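Local coordinates for peptide-binding protein (Photobacterium damsela subsp. piscicida, PDB 6SQX), which cleaves, as a secreted NlpC/P60 endopeptidase, the peptidoglycan of potentially competing bacteria, at residues I375-P379 against F380-V384; L438-P441 against I442-D446. All blocks are in the same frame, centred on the assembly; numbering follows the deposited sequence. Where two conformers were deposited one is given.

In the fold
Contacts 1 and 2 sit at two ends of strands in the same six-stranded antiparallel sheet, their centres about 16 Å apart. Contact 1 (375-384) is the turn leading into the interior strand 382-387; contact 2 (438-446) is the way out of strand 438-441, the outermost strand on one side. Most touching residues of contact 1 and all those of contact 2 are buried, with Ile378 and Pro379 of contact 1 lying nearer the surface. Each uses a threonine hydroxyl on a main-chain carbonyl, but contact 1 bonds across its turn whereas contact 2 bonds to the next residue. The two touch where Val384, in the conformer given, packs its CG2 on Ile442 CD1.

Contact 1 (I375-P379 against F380-V384); sequences IQLIP and FMTLV
Leu377 and Thr382 bring their side chains together methyl to methyl: Leu377 CD2 lies 4.0 Å from Thr382 CG2, the two crossing at about a right angle. Both also lean on Thr470 of strand 467-472 and Tyr399 of strand 395-405, the strands flanking 382-387. Ile378 follows, and its carbonyl is the polar centre of the contact. It opens a type II beta turn, Ile378 O accepting Met381 N at 3.0 Å with an N-H...O angle of 153°, and it also takes the hydroxyl of Thr382, whose OG1 is 2.9 Å from Ile378 O. The two donors approach from opposite faces of the carbonyl plane, each well out of it. Thr382 reaches there with OG1 anti to its own carbonyl carbon (chi1 -53°), which leaves CG2 for Leu377. Beside the turn's hydrogen bond, Ile378 CG2 rests 3.7 Å from Met381 CB in the isoleucine conformer given; the bent methionine chain then leads away toward Ile47, Ile48 and Phe301. Pro379 takes the second turn position, where its ring-restricted phi suits a type II turn. The third falls to Phe380, which has a positive phi (76°) although it is not glycine. Pro379 CB lies 3.9 Å from Phe380 CD2, while the phenyl ring extends to Ile47, Ile305 and Met400. A bound 1,2-ethanediol, probably from the crystallisation liquor, lies beside the proline. Because one carbonyl takes two donors from opposite faces, the turn is bonded both to Met381 and to the first residue of the strand, while the apolar side chains around it pack on strands 467-472 and 395-405 and on helix 298-308.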
loop_
_atom_site.group_PDB
_atom_site.type_symbol
_atom_site.label_atom_id
_atom_site.label_comp_id
_atom_site.label_asym_id
_atom_site.label_seq_id
_atom_site.Cartn_x
_atom_site.Cartn_y
_atom_site.Cartn_z
ATOM N N ILE A 375 11.702 -25.427 -0.064
ATOM C CA ILE A 375 12.271 -24.172 0.410
ATOM C C ILE A 375 11.900 -23.977 1.879
ATOM O O ILE A 375 11.028 -24.657 2.423
ATOM C CB ILE A 375 11.801 -22.970 -0.430
ATOM C CG1 ILE A 375 10.315 -22.715 -0.176
ATOM C CG2 ILE A 375 12.067 -23.217 -1.915
ATOM C CD1 ILE A 375 9.712 -21.683 -1.079
ATOM N N GLN A 376 12.574 -23.021 2.514
ATOM C CA GLN A 376 12.334 -22.667 3.908
ATOM C C GLN A 376 11.605 -21.328 3.955
ATOM O O GLN A 376 12.136 -20.317 3.479
ATOM C CB GLN A 376 13.659 -22.575 4.668
ATOM C CG GLN A 376 13.545 -22.007 6.080
ATOM C CD GLN A 376 12.950 -22.992 7.086
ATOM O OE1 GLN A 376 11.764 -23.335 7.024
ATOM N NE2 GLN A 376 13.778 -23.446 8.024
ATOM N N LEU A 377 10.388 -21.327 4.504
ATOM C CA LEU A 377 9.614 -20.102 4.686
ATOM C C LEU A 377 9.989 -19.454 6.015
ATOM O O LEU A 377 10.321 -20.133 6.989
ATOM C CB LEU A 377 8.119 -20.423 4.682
ATOM C CG LEU A 377 7.575 -21.055 3.396
ATOM C CD1 LEU A 377 6.067 -21.062 3.407
ATOM C CD2 LEU A 377 8.086 -20.308 2.162
ATOM N N ILE A 378 9.954 -18.127 6.052
ATOM C CA ILE A 378 10.402 -17.393 7.231
ATOM C C ILE A 378 9.251 -16.552 7.764
ATOM O O ILE A 378 8.823 -15.600 7.091
ATOM C CB ILE A 378 11.596 -16.484 6.909
ATOM C CG1 ILE A 378 12.755 -17.308 6.338
ATOM C CG2 ILE A 378 11.995 -15.691 8.149
ATOM C CD1 ILE A 378 14.063 -16.522 6.175
ATOM N N PRO A 379 8.728 -16.852 8.952
ATOM C CA PRO A 379 7.676 -16.004 9.534
ATOM C C PRO A 379 8.137 -14.562 9.617
ATOM O O PRO A 379 9.289 -14.276 9.968
ATOM C CB PRO A 379 7.465 -16.602 10.936
ATOM C CG PRO A 379 7.849 -18.072 10.764
ATOM C CD PRO A 379 9.019 -18.038 9.782
ATOM N N PHE A 380 7.230 -13.660 9.251
ATOM C CA PHE A 380 7.423 -12.215 9.237
ATOM C C PHE A 380 8.261 -11.736 8.064
ATOM O O PHE A 380 8.443 -10.508 7.924
ATOM C CB PHE A 380 7.978 -11.637 10.554
ATOM C CG PHE A 380 7.078 -11.893 11.745
ATOM C CD1 PHE A 380 6.059 -10.997 12.095
ATOM C CD2 PHE A 380 7.242 -13.025 12.519
ATOM C CE1 PHE A 380 5.224 -11.243 13.184
ATOM C CE2 PHE A 380 6.414 -13.274 13.610
ATOM C CZ PHE A 380 5.411 -12.377 13.949
ATOM N N MET A 381 8.749 -12.644 7.194
ATOM C CA MET A 381 9.613 -12.265 6.085
ATOM C C MET A 381 9.218 -12.955 4.787
ATOM O O MET A 381 10.043 -13.017 3.866
ATOM C CB MET A 381 11.094 -12.544 6.438
ATOM C CG MET A 381 11.651 -11.543 7.424
ATOM S SD MET A 381 11.802 -9.874 6.708
ATOM C CE MET A 381 11.697 -8.902 8.198
ATOM N N THR A 382 8.013 -13.504 4.694
ATOM C CA THR A 382 7.558 -14.186 3.486
ATOM C C THR A 382 6.186 -13.668 3.134
ATOM O O THR A 382 5.322 -13.605 4.006
ATOM C CB THR A 382 7.439 -15.689 3.752
ATOM O OG1 THR A 382 8.680 -16.177 4.285
ATOM C CG2 THR A 382 7.108 -16.446 2.457
ATOM N N LEU A 383 5.966 -13.308 1.882
ATOM C CA LEU A 383 4.661 -12.897 1.409
ATOM C C LEU A 383 3.960 -14.109 0.812
ATOM O O LEU A 383 4.561 -14.864 0.041
ATOM C CB LEU A 383 4.814 -11.831 0.320
ATOM C CG LEU A 383 5.692 -10.618 0.635
ATOM C CD1 LEU A 383 5.679 -9.598 -0.489
ATOM C CD2 LEU A 383 5.209 -9.951 1.951
ATOM N N VAL A 384 2.697 -14.307 1.152
ATOM C CA VAL A 384 1.857 -15.320 0.521
ATOM C C VAL A 384 0.843 -14.598 -0.348
ATOM O O VAL A 384 0.124 -13.720 0.143
ATOM C CB VAL A 384 1.138 -16.205 1.558
ATOM C CG1 VAL A 384 0.535 -17.446 0.859
ATOM C CG2 VAL A 384 2.109 -16.633 2.655
#

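Contact 2 (L438-P441 against I442-D446); sequences LITP and IGIGD
Beyond Pro441 the chain doubles back to bring Ile444 up against Thr440, through an inverse gamma turn centred on Gly443, with a weak Ile444 N to Ile442 O bond, and then a type II turn closed by Asp446 N on Gly443 O (2.9 Å). Gly445 occupies the third position of that second turn with a positive phi. Thr440 carries the side-chain part. Its hydroxyl stands between its own backbone N and carbonyl carbon (chi1 69°), a placing that lets OG1 reach forward past the proline nitrogen and donate to Pro441 O at 2.9 Å, from 44° above that carbonyl's plane. Asn415 of the adjoining strand also bonds the hydroxyl, so this buried oxygen has polar partners on two residues. Ile444 covers the pair: its CG1 is 3.5 Å from Thr440 OG1 and equally 3.5 Å from Pro441 O, while CD1 stays 4.0 Å from the hydroxyl, the two side chains crossing obliquely. The isoleucine thus lays an apolar methylene beside the bonded oxygens. The ring of Pro441 packs on Glu29 and Tyr405. Ile442 CB points away from the preceding segment, and its side chain packs on Ala411, Met413 and Trp463. Farther along, Gly445 N bonds Glu29 OE2 and Asp446 OD1 bonds Ser461 OG. The whole is the exit from an outermost strand: 438-441 pairs on one side with strand 408-415, Gln32 from the N-terminal part of the chain bonds Ile439 O through its NE2, and consecutive gamma and type II beta turns redirect the chain toward helix 449-453.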
loop_
_atom_site.group_PDB
_atom_site.type_symbol
_atom_site.label_atom_id
_atom_site.label_comp_id
_atom_site.label_asym_id
_atom_site.label_seq_id
_atom_site.Cartn_x
_atom_site.Cartn_y
_atom_site.Cartn_z
ATOM N N LEU A 438 -6.317 -7.731 9.882
ATOM C CA LEU A 438 -6.347 -8.733 10.942
ATOM C C LEU A 438 -5.180 -9.684 10.807
ATOM O O LEU A 438 -4.573 -9.810 9.727
ATOM C CB LEU A 438 -7.596 -9.614 10.871
ATOM C CG LEU A 438 -8.951 -8.980 11.145
ATOM C CD1 LEU A 438 -9.999 -10.057 10.888
ATOM C CD2 LEU A 438 -9.064 -8.456 12.594
ATOM N N ILE A 439 -4.883 -10.394 11.892
ATOM C CA ILE A 439 -4.126 -11.649 11.792
ATOM C C ILE A 439 -5.132 -12.769 11.558
ATOM O O ILE A 439 -6.107 -12.876 12.301
ATOM C CB ILE A 439 -3.300 -11.920 13.057
ATOM C CG1 ILE A 439 -2.333 -10.758 13.317
ATOM C CG2 ILE A 439 -2.527 -13.258 12.933
ATOM C CD1 ILE A 439 -1.778 -10.774 14.732
ATOM N N THR A 440 -4.982 -13.549 10.485
ATOM C CA THR A 440 -5.970 -14.565 10.160
ATOM C C THR A 440 -5.286 -15.883 9.817
ATOM O O THR A 440 -4.111 -15.903 9.434
ATOM C CB THR A 440 -6.831 -14.159 8.950
ATOM O OG1 THR A 440 -6.003 -14.178 7.772
ATOM C CG2 THR A 440 -7.413 -12.799 9.077
ATOM N N PRO A 441 -6.011 -17.002 9.886
ATOM C CA PRO A 441 -5.551 -18.213 9.181
ATOM C C PRO A 441 -5.318 -17.870 7.717
ATOM O O PRO A 441 -5.958 -16.982 7.165
ATOM C CB PRO A 441 -6.736 -19.179 9.321
ATOM C CG PRO A 441 -7.445 -18.704 10.622
ATOM C CD PRO A 441 -7.341 -17.189 10.505
ATOM N N ILE A 442 -4.432 -18.629 7.073
ATOM C CA ILE A 442 -4.309 -18.521 5.619
ATOM C C ILE A 442 -5.665 -18.765 4.966
ATOM O O ILE A 442 -6.088 -18.028 4.057
ATOM C CB ILE A 442 -3.259 -19.530 5.097
ATOM C CG1 ILE A 442 -1.854 -19.163 5.593
ATOM C CG2 ILE A 442 -3.316 -19.650 3.589
ATOM C CD1 ILE A 442 -1.253 -17.937 4.927
ATOM N N GLY A 443 -6.350 -19.840 5.401
ATOM C CA GLY A 443 -7.670 -20.185 4.900
ATOM C C GLY A 443 -8.731 -19.348 5.601
ATOM O O GLY A 443 -9.509 -19.871 6.433
ATOM N N ILE A 444 -8.757 -18.041 5.294
ATOM C CA ILE A 444 -9.701 -17.143 5.969
ATOM C C ILE A 444 -11.105 -17.712 5.864
ATOM O O ILE A 444 -11.609 -17.961 4.766
ATOM C CB ILE A 444 -9.694 -15.736 5.334
ATOM C CG1 ILE A 444 -8.313 -15.100 5.364
ATOM C CG2 ILE A 444 -10.723 -14.841 6.073
ATOM C CD1 ILE A 444 -8.261 -13.811 4.543
ATOM N N GLY A 445 -11.796 -17.843 7.007
ATOM C CA GLY A 445 -13.167 -18.290 6.997
ATOM C C GLY A 445 -13.399 -19.773 6.775
ATOM O O GLY A 445 -14.562 -20.205 6.806
ATOM N N ASP A 446 -12.347 -20.571 6.588
ATOM C CA ASP A 446 -12.549 -22.005 6.363
ATOM C C ASP A 446 -13.312 -22.637 7.514
ATOM O O ASP A 446 -14.069 -23.598 7.307
ATOM C CB ASP A 446 -11.212 -22.741 6.203
ATOM C CG ASP A 446 -10.605 -22.626 4.813
ATOM O OD1 ASP A 446 -11.197 -21.997 3.926
ATOM O OD2 ASP A 446 -9.517 -23.200 4.636
#